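Local coordinates for thioesterase (PDB 3QMW), which probably hydrolyses thioesters as an alpha/beta-hydrolase thioesterase of the prodiginine biosynthetic pathway in Streptomyces coelicolor, at residues Pro61-Leu64 with Pro65-Leu69; Ala115-Leu118 with Arg119-Ala123; Asp167-Gly170 with Ala171-Asp175. One frame throughout, in Å; residues are numbered along the deposited sequence.

Contact 1 of 3, residues Pro61-Leu64 with Pro65-Leu69; sequences PVQL and PGRGL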
ATOM      1  N   PRO D  61       8.985  15.688   0.744  1.00 43.33           N
ATOM      2  CA  PRO D  61       8.984  16.037   2.158  1.00 42.94           C
ATOM      3  C   PRO D  61       9.519  17.452   2.397  1.00 42.68           C
ATOM      4  O   PRO D  61      10.351  17.961   1.625  1.00 42.21           O
ATOM      5  CB  PRO D  61       9.902  14.982   2.779  1.00 42.86           C
ATOM      6  CG  PRO D  61      10.088  13.948   1.720  1.00 42.78           C
ATOM      7  CD  PRO D  61      10.021  14.688   0.451  1.00 42.95           C
ATOM      8  N   VAL D  62       9.018  18.086   3.447  1.00 42.30           N
ATOM      9  CA  VAL D  62       9.390  19.453   3.735  1.00 42.18           C
ATOM     10  C   VAL D  62      10.324  19.478   4.940  1.00 41.97           C
ATOM     11  O   VAL D  62       9.967  19.018   6.036  1.00 41.52           O
ATOM     12  CB  VAL D  62       8.161  20.317   3.989  1.00 42.46           C
ATOM     13  CG1 VAL D  62       8.527  21.802   3.837  1.00 42.46           C
ATOM     14  CG2 VAL D  62       7.033  19.928   3.029  1.00 41.86           C
ATOM     15  N   GLN D  63      11.537  19.979   4.715  1.00 41.95           N
ATOM     16  CA  GLN D  63      12.511  20.174   5.792  1.00 41.88           C
ATOM     17  C   GLN D  63      12.379  21.592   6.354  1.00 42.06           C
ATOM     18  O   GLN D  63      12.697  22.574   5.676  1.00 41.73           O
ATOM     19  CB  GLN D  63      13.934  19.946   5.293  1.00 41.49           C
ATOM     20  CG  GLN D  63      14.945  19.871   6.413  1.00 40.92           C
ATOM     21  CD  GLN D  63      15.114  18.468   6.970  1.00 40.46           C
ATOM     22  OE1 GLN D  63      14.235  17.941   7.679  1.00 39.31           O
ATOM     23  NE2 GLN D  63      16.268  17.865   6.684  1.00 38.49           N
ATOM     24  N   LEU D  64      11.894  21.684   7.587  1.00 42.47           N
ATOM     25  CA  LEU D  64      11.754  22.966   8.254  1.00 43.33           C
ATOM     26  C   LEU D  64      13.129  23.529   8.575  1.00 44.14           C
ATOM     27  O   LEU D  64      14.118  22.789   8.559  1.00 44.76           O
ATOM     28  CB  LEU D  64      10.923  22.822   9.533  1.00 43.13           C
ATOM     29  CG  LEU D  64       9.462  22.395   9.358  1.00 42.97           C
ATOM     30  CD1 LEU D  64       8.635  22.975  10.458  1.00 42.05           C
ATOM     31  CD2 LEU D  64       8.871  22.800   8.020  1.00 43.01           C
ATOM     32  N   PRO D  65      13.209  24.844   8.851  1.00 44.86           N
ATOM     33  CA  PRO D  65      14.517  25.391   9.188  1.00 45.20           C
ATOM     34  C   PRO D  65      14.886  25.029  10.613  1.00 45.19           C
ATOM     35  O   PRO D  65      14.021  25.028  11.483  1.00 45.16           O
ATOM     36  CB  PRO D  65      14.317  26.894   9.039  1.00 45.17           C
ATOM     37  CG  PRO D  65      12.888  27.102   9.376  1.00 45.53           C
ATOM     38  CD  PRO D  65      12.152  25.864   8.932  1.00 45.03           C
ATOM     39  N   GLY D  66      16.165  24.721  10.826  1.00 45.40           N
ATOM     40  CA  GLY D  66      16.689  24.351  12.144  1.00 45.48           C
ATOM     41  C   GLY D  66      17.140  22.903  12.242  1.00 45.58           C
ATOM     42  O   GLY D  66      17.348  22.392  13.342  1.00 45.81           O
ATOM     43  N   ARG D  67      17.301  22.235  11.101  1.00 45.44           N
ATOM     44  CA  ARG D  67      17.622  20.814  11.091  1.00 45.14           C
ATOM     45  C   ARG D  67      18.157  20.426   9.743  1.00 45.12           C
ATOM     46  O   ARG D  67      18.005  21.168   8.784  1.00 44.80           O
ATOM     47  CB  ARG D  67      16.374  19.987  11.404  1.00 45.21           C
ATOM     48  CG  ARG D  67      15.310  20.023  10.310  1.00 44.76           C
ATOM     49  CD  ARG D  67      13.935  19.858  10.905  1.00 44.36           C
ATOM     50  NE  ARG D  67      13.455  21.082  11.548  1.00 43.68           N
ATOM     51  CZ  ARG D  67      12.419  21.143  12.383  1.00 43.56           C
ATOM     52  NH1 ARG D  67      12.073  22.316  12.914  1.00 42.85           N
ATOM     53  NH2 ARG D  67      11.736  20.043  12.712  1.00 42.55           N
ATOM     54  N   GLY D  68      18.762  19.247   9.668  1.00 45.57           N
ATOM     55  CA  GLY D  68      19.424  18.799   8.446  1.00 46.03           C
ATOM     56  C   GLY D  68      20.454  19.816   7.988  1.00 46.44           C
ATOM     57  O   GLY D  68      21.240  20.319   8.795  1.00 46.29           O
ATOM     58  N   LEU D  69      20.421  20.152   6.701  1.00 46.81           N
ATOM     59  CA  LEU D  69      21.341  21.126   6.135  1.00 47.47           C
ATOM     60  C   LEU D  69      20.897  22.560   6.450  1.00 48.37           C
ATOM     61  O   LEU D  69      21.416  23.522   5.883  1.00 48.50           O
ATOM     62  CB  LEU D  69      21.441  20.926   4.618  1.00 47.30           C
ATOM     63  CG  LEU D  69      21.980  19.574   4.145  1.00 46.78           C
ATOM     64  CD1 LEU D  69      21.882  19.481   2.622  1.00 46.16           C
ATOM     65  CD2 LEU D  69      23.412  19.362   4.614  1.00 44.98           C
TER
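L64 lays its CB over one face of the R67 guanidinium, toward the rim of that group and 3.6 Å from NH1, while the P65 carbonyl O lies at the guanidinium edge in plane. The arginine gets there by folding back: chi1 (69°) sets CG between the backbone N and the carbonyl carbon, 3.5 Å from L64 O, and a bend at chi3 (77°) then brings NE to the same distance from that oxygen and the guanidinium over L64 CB. The Q63 side chain crosses that of R67 obliquely, OE1 3.5 Å from R67 CG, with the amide plane 34° from the guanidinium; that oxygen accepts its hydrogen bond from V43 N. No hydrogen bond joins the two halves; the polar end of R67 is held by G41 O and a salt bridge to D184. With an alanine here, D184 would probably be left without its charge partner, G41 O without its donor and L64 CB without its flat cover. Further burial comes from W11 of the second subunit, which packs on L64 and P65. G66 and R67 both face R70, a G1 beta bulge, in the loop that leaves strand 57-61, outermost within this chain in the alpha/beta-hydrolase sheet.

Contact 2 of 3, residues Ala115-Leu118 with Arg119-Ala123; sequences ACVL and RRRGA
The carbonyl O of C116 takes two backbone N-H groups, a sound bond from R120 N at 3.0 Å, reached almost straight on (C=O...N angle 168°), and a weak one from R119 N. R119 N also bonds to A115 O, so the two donors and two acceptors interlock in the last turns of helix 106-120. The next donor, R121 N, reaches V117 O at 3.3 Å, and then A123 N closes on L118 O at 2.7 Å. That last bond, together with the one from G122 N back to R119 O, makes a Schellman motif, with G122 at positive phi (68°) where the chain leaves the helix. The reversal brings A123 back against the helix, its CB 3.9 Å from L118 CB.

V117 packs against parts of two arginines. R121 runs extended beside it, pointing the same way, and passes NE 3.8 Å from V117 CG1. R120 bends at chi3 (-41°) and comes across instead, setting NH2 3.6 Å from V117 CG2 with V117 CA over one face of its guanidinium. R121 forms salt bridges with D88 and E91 of helix 79-91, R119 NH1 bonds to P198 O, and R120 has long, weak ion pairs with E80 and E84.

The two salt bridges of R121 probably offset its charge and tie this end of helix 106-120 to helix 79-91, while the N-H groups of G122 and A123 satisfy the carbonyls of R119 and L118.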
ATOM      1  N   ALA D 115      -3.012  24.591   4.467  1.00 52.12           N
ATOM      2  CA  ALA D 115      -4.169  24.398   3.589  1.00 52.52           C
ATOM      3  C   ALA D 115      -5.018  25.663   3.566  1.00 52.92           C
ATOM      4  O   ALA D 115      -5.277  26.237   2.507  1.00 52.82           O
ATOM      5  CB  ALA D 115      -4.996  23.212   4.054  1.00 52.45           C
ATOM      6  N   CYS D 116      -5.426  26.095   4.750  1.00 53.51           N
ATOM      7  CA  CYS D 116      -6.145  27.349   4.912  1.00 54.36           C
ATOM      8  C   CYS D 116      -5.428  28.520   4.233  1.00 54.88           C
ATOM      9  O   CYS D 116      -6.021  29.250   3.446  1.00 55.20           O
ATOM     10  CB  CYS D 116      -6.331  27.643   6.399  1.00 54.35           C
ATOM     11  SG  CYS D 116      -7.301  26.364   7.266  1.00 55.80           S
ATOM     12  N   VAL D 117      -4.147  28.686   4.527  1.00 55.45           N
ATOM     13  CA  VAL D 117      -3.384  29.819   4.006  1.00 55.77           C
ATOM     14  C   VAL D 117      -3.334  29.852   2.473  1.00 56.40           C
ATOM     15  O   VAL D 117      -3.342  30.924   1.884  1.00 56.55           O
ATOM     16  CB  VAL D 117      -1.960  29.853   4.612  1.00 55.65           C
ATOM     17  CG1 VAL D 117      -1.078  30.874   3.894  1.00 55.38           C
ATOM     18  CG2 VAL D 117      -2.042  30.147   6.113  1.00 55.07           C
ATOM     19  N   LEU D 118      -3.293  28.694   1.828  1.00 57.22           N
ATOM     20  CA  LEU D 118      -3.320  28.650   0.365  1.00 58.06           C
ATOM     21  C   LEU D 118      -4.726  28.968  -0.191  1.00 58.92           C
ATOM     22  O   LEU D 118      -4.860  29.424  -1.333  1.00 58.86           O
ATOM     23  CB  LEU D 118      -2.824  27.293  -0.144  1.00 58.04           C
ATOM     24  CG  LEU D 118      -1.328  27.023   0.077  1.00 58.21           C
ATOM     25  CD1 LEU D 118      -1.038  25.531  -0.017  1.00 58.33           C
ATOM     26  CD2 LEU D 118      -0.464  27.796  -0.910  1.00 57.32           C
ATOM     27  N   ARG D 119      -5.764  28.724   0.612  1.00 59.83           N
ATOM     28  CA  ARG D 119      -7.136  29.116   0.253  1.00 60.44           C
ATOM     29  C   ARG D 119      -7.275  30.631   0.256  1.00 61.19           C
ATOM     30  O   ARG D 119      -7.709  31.214  -0.742  1.00 61.73           O
ATOM     31  CB  ARG D 119      -8.178  28.506   1.207  1.00 60.43           C
ATOM     32  CG  ARG D 119      -9.625  28.949   0.937  1.00 59.69           C
ATOM     33  CD  ARG D 119     -10.635  28.087   1.678  1.00 58.88           C
ATOM     34  NE  ARG D 119     -10.581  28.275   3.129  1.00 57.94           N
ATOM     35  CZ  ARG D 119     -11.458  27.761   3.999  1.00 57.78           C
ATOM     36  NH1 ARG D 119     -12.486  27.021   3.588  1.00 57.28           N
ATOM     37  NH2 ARG D 119     -11.313  27.997   5.300  1.00 58.05           N
ATOM     38  N   ARG D 120      -6.897  31.262   1.368  1.00 61.75           N
ATOM     39  CA  ARG D 120      -6.950  32.724   1.489  1.00 62.26           C
ATOM     40  C   ARG D 120      -6.230  33.427   0.331  1.00 62.44           C
ATOM     41  O   ARG D 120      -6.697  34.453  -0.161  1.00 62.63           O
ATOM     42  CB  ARG D 120      -6.358  33.201   2.824  1.00 62.42           C
ATOM     43  CG  ARG D 120      -7.020  32.605   4.077  1.00 63.12           C
ATOM     44  CD  ARG D 120      -6.904  33.537   5.297  1.00 64.11           C
ATOM     45  NE  ARG D 120      -5.586  34.174   5.411  1.00 64.92           N
ATOM     46  CZ  ARG D 120      -4.552  33.703   6.113  1.00 65.38           C
ATOM     47  NH1 ARG D 120      -3.406  34.380   6.132  1.00 65.35           N
ATOM     48  NH2 ARG D 120      -4.647  32.565   6.795  1.00 65.63           N
ATOM     49  N   ARG D 121      -5.105  32.864  -0.102  1.00 62.65           N
ATOM     50  CA  ARG D 121      -4.338  33.418  -1.213  1.00 62.89           C
ATOM     51  C   ARG D 121      -4.932  33.016  -2.556  1.00 63.04           C
ATOM     52  O   ARG D 121      -4.457  33.450  -3.606  1.00 63.05           O
ATOM     53  CB  ARG D 121      -2.886  32.949  -1.139  1.00 63.01           C
ATOM     54  CG  ARG D 121      -2.124  33.417   0.097  1.00 63.45           C
ATOM     55  CD  ARG D 121      -0.657  33.062  -0.045  1.00 64.71           C
ATOM     56  NE  ARG D 121       0.116  33.225   1.191  1.00 65.75           N
ATOM     57  CZ  ARG D 121       1.441  33.072   1.278  1.00 65.48           C
ATOM     58  NH1 ARG D 121       2.162  32.762   0.201  1.00 65.16           N
ATOM     59  NH2 ARG D 121       2.054  33.235   2.446  1.00 65.95           N
ATOM     60  N   GLY D 122      -5.961  32.176  -2.521  1.00 63.28           N
ATOM     61  CA  GLY D 122      -6.633  31.728  -3.725  1.00 63.65           C
ATOM     62  C   GLY D 122      -5.768  30.833  -4.584  1.00 63.98           C
ATOM     63  O   GLY D 122      -5.837  30.896  -5.808  1.00 64.13           O
ATOM     64  N   ALA D 123      -4.956  29.997  -3.944  1.00 64.42           N
ATOM     65  CA  ALA D 123      -4.105  29.041  -4.654  1.00 64.67           C
ATOM     66  C   ALA D 123      -4.918  27.810  -5.050  1.00 64.83           C
ATOM     67  O   ALA D 123      -5.858  27.453  -4.338  1.00 64.80           O
ATOM     68  CB  ALA D 123      -2.941  28.633  -3.778  1.00 64.82           C
TER

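Contact 3 of 3, residues Asp167-Gly170 with Ala171-Asp175; sequences DTLG and AAYFD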
ATOM      1  N   ASP D 167      15.868   3.957  19.139  1.00 68.29           N
ATOM      2  CA  ASP D 167      17.292   3.885  18.811  1.00 68.58           C
ATOM      3  C   ASP D 167      18.159   4.463  19.939  1.00 68.21           C
ATOM      4  O   ASP D 167      17.665   5.191  20.815  1.00 68.68           O
ATOM      5  CB  ASP D 167      17.590   4.646  17.511  1.00 68.74           C
ATOM      6  CG  ASP D 167      16.787   4.134  16.320  1.00 70.41           C
ATOM      7  OD1 ASP D 167      16.723   2.890  16.126  1.00 73.47           O
ATOM      8  OD2 ASP D 167      16.230   4.977  15.570  1.00 70.25           O
ATOM      9  N   THR D 168      19.448   4.120  19.913  1.00 67.40           N
ATOM     10  CA  THR D 168      20.457   4.737  20.786  1.00 66.64           C
ATOM     11  C   THR D 168      21.387   5.639  19.967  1.00 65.65           C
ATOM     12  O   THR D 168      22.049   6.523  20.509  1.00 65.40           O
ATOM     13  CB  THR D 168      21.248   3.669  21.544  1.00 66.81           C
ATOM     14  OG1 THR D 168      20.327   2.839  22.262  1.00 67.38           O
ATOM     15  CG2 THR D 168      22.247   4.302  22.534  1.00 67.40           C
ATOM     16  N   LEU D 169      21.437   5.406  18.658  1.00 64.58           N
ATOM     17  CA  LEU D 169      21.828   6.449  17.722  1.00 63.71           C
ATOM     18  C   LEU D 169      20.895   7.644  17.920  1.00 63.19           C
ATOM     19  O   LEU D 169      21.340   8.789  18.008  1.00 63.10           O
ATOM     20  CB  LEU D 169      21.696   5.959  16.286  1.00 63.37           C
ATOM     21  CG  LEU D 169      21.834   7.082  15.257  1.00 63.28           C
ATOM     22  CD1 LEU D 169      23.282   7.210  14.793  1.00 62.31           C
ATOM     23  CD2 LEU D 169      20.874   6.864  14.092  1.00 63.44           C
ATOM     24  N   GLY D 170      19.595   7.365  17.966  1.00 62.39           N
ATOM     25  CA  GLY D 170      18.594   8.387  18.215  1.00 61.97           C
ATOM     26  C   GLY D 170      18.892   9.159  19.485  1.00 61.52           C
ATOM     27  O   GLY D 170      18.852  10.383  19.495  1.00 61.46           O
ATOM     28  N   ALA D 171      19.199   8.428  20.552  1.00 61.07           N
ATOM     29  CA  ALA D 171      19.660   9.017  21.806  1.00 60.60           C
ATOM     30  C   ALA D 171      20.660  10.147  21.567  1.00 60.19           C
ATOM     31  O   ALA D 171      20.560  11.210  22.182  1.00 60.53           O
ATOM     32  CB  ALA D 171      20.285   7.951  22.680  1.00 60.59           C
ATOM     33  N   ALA D 172      21.619   9.920  20.679  1.00 59.53           N
ATOM     34  CA  ALA D 172      22.602  10.943  20.342  1.00 59.06           C
ATOM     35  C   ALA D 172      21.909  12.125  19.685  1.00 58.69           C
ATOM     36  O   ALA D 172      21.957  13.242  20.198  1.00 58.55           O
ATOM     37  CB  ALA D 172      23.680  10.375  19.424  1.00 58.83           C
ATOM     38  N   TYR D 173      21.241  11.857  18.565  1.00 58.40           N
ATOM     39  CA  TYR D 173      20.513  12.885  17.809  1.00 58.37           C
ATOM     40  C   TYR D 173      19.426  13.615  18.607  1.00 57.66           C
ATOM     41  O   TYR D 173      18.941  14.661  18.177  1.00 57.29           O
ATOM     42  CB  TYR D 173      19.865  12.273  16.553  1.00 58.72           C
ATOM     43  CG  TYR D 173      20.701  12.394  15.301  1.00 60.19           C
ATOM     44  CD1 TYR D 173      21.018  13.645  14.776  1.00 61.73           C
ATOM     45  CD2 TYR D 173      21.157  11.264  14.631  1.00 61.78           C
ATOM     46  CE1 TYR D 173      21.779  13.769  13.629  1.00 63.13           C
ATOM     47  CE2 TYR D 173      21.924  11.373  13.481  1.00 62.97           C
ATOM     48  CZ  TYR D 173      22.233  12.628  12.985  1.00 63.97           C
ATOM     49  OH  TYR D 173      22.997  12.748  11.845  1.00 65.22           O
ATOM     50  N   PHE D 174      19.028  13.056  19.748  1.00 57.00           N
ATOM     51  CA  PHE D 174      17.975  13.649  20.553  1.00 56.62           C
ATOM     52  C   PHE D 174      18.487  14.932  21.200  1.00 55.80           C
ATOM     53  O   PHE D 174      17.926  16.012  21.006  1.00 55.68           O
ATOM     54  CB  PHE D 174      17.480  12.654  21.604  1.00 56.78           C
ATOM     55  CG  PHE D 174      16.252  13.110  22.338  1.00 57.94           C
ATOM     56  CD1 PHE D 174      15.072  13.370  21.648  1.00 58.70           C
ATOM     57  CD2 PHE D 174      16.270  13.274  23.719  1.00 58.80           C
ATOM     58  CE1 PHE D 174      13.926  13.796  22.320  1.00 59.30           C
ATOM     59  CE2 PHE D 174      15.134  13.701  24.395  1.00 59.82           C
ATOM     60  CZ  PHE D 174      13.956  13.962  23.694  1.00 59.75           C
ATOM     61  N   ASP D 175      19.572  14.806  21.944  1.00 54.87           N
ATOM     62  CA  ASP D 175      20.253  15.957  22.497  1.00 54.44           C
ATOM     63  C   ASP D 175      20.341  17.074  21.458  1.00 53.50           C
ATOM     64  O   ASP D 175      19.828  18.169  21.674  1.00 53.67           O
ATOM     65  CB  ASP D 175      21.651  15.556  22.975  1.00 54.64           C
ATOM     66  CG  ASP D 175      22.400  16.701  23.639  1.00 56.02           C
ATOM     67  OD1 ASP D 175      21.851  17.333  24.574  1.00 57.69           O
ATOM     68  OD2 ASP D 175      23.552  16.963  23.229  1.00 57.93           O
TER
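Near the start of helix 169-176, a short surface helix of the thioesterase, the backbone carbonyls of T168, L169 and G170 reach forward to A172, Y173 and F174. L169 O is the main acceptor: Y173 N meets it at 3.1 Å, in the carbonyl plane and nearly straight (N-H...O angle 165°). A172 N also approaches that oxygen, at 2.9 Å but with a bent, weak bond, and it makes a second weak bond to T168 O. G170 O receives F174 N at 2.7 Å, a short but weak, bent bond (N-H...O angle 123°). The bonds from Y173 N to L169 O and from F174 N to G170 O follow the i to i+4 pattern of an alpha helix.

The side chains add light packing round that backbone. With CG2 opposite the backbone N, the T168 methyl stands 4.1 Å from A171 CB, which is itself 3.1 Å from T168 O. On another flank of the helix, L169 CG lies 4.3 Å from Y173 CD2, a loose apolar touch one turn along, and A172 CB rests 3.2 Å from L169 O. F174 CB also comes to 3.4 Å from G170 O. F174 and A171 both pack on R154 of helix 150-159, which lies against this side of the helix.

Overall arrangement
The three contacts follow one another along the chain, all within the thioesterase domain, and none touches another. Contact 1 lies between the other two, its centre 23 Å from that of contact 2 and 18 Å from that of contact 3, with nearest atoms about 10 and 7 Å away. Contacts 2 and 3 stand on opposite sides of the chain's centre, 37 Å apart between centres. L64 of contact 1 approaches, short of contact, G103, S105 and G107, which look like the nucleophile elbow of this fold, S105 being the probable nucleophile of a triad with H239 and D211; a PEG molecule occupies the active site. Helix 106-120 starts at that elbow and carries contact 2 at its other end.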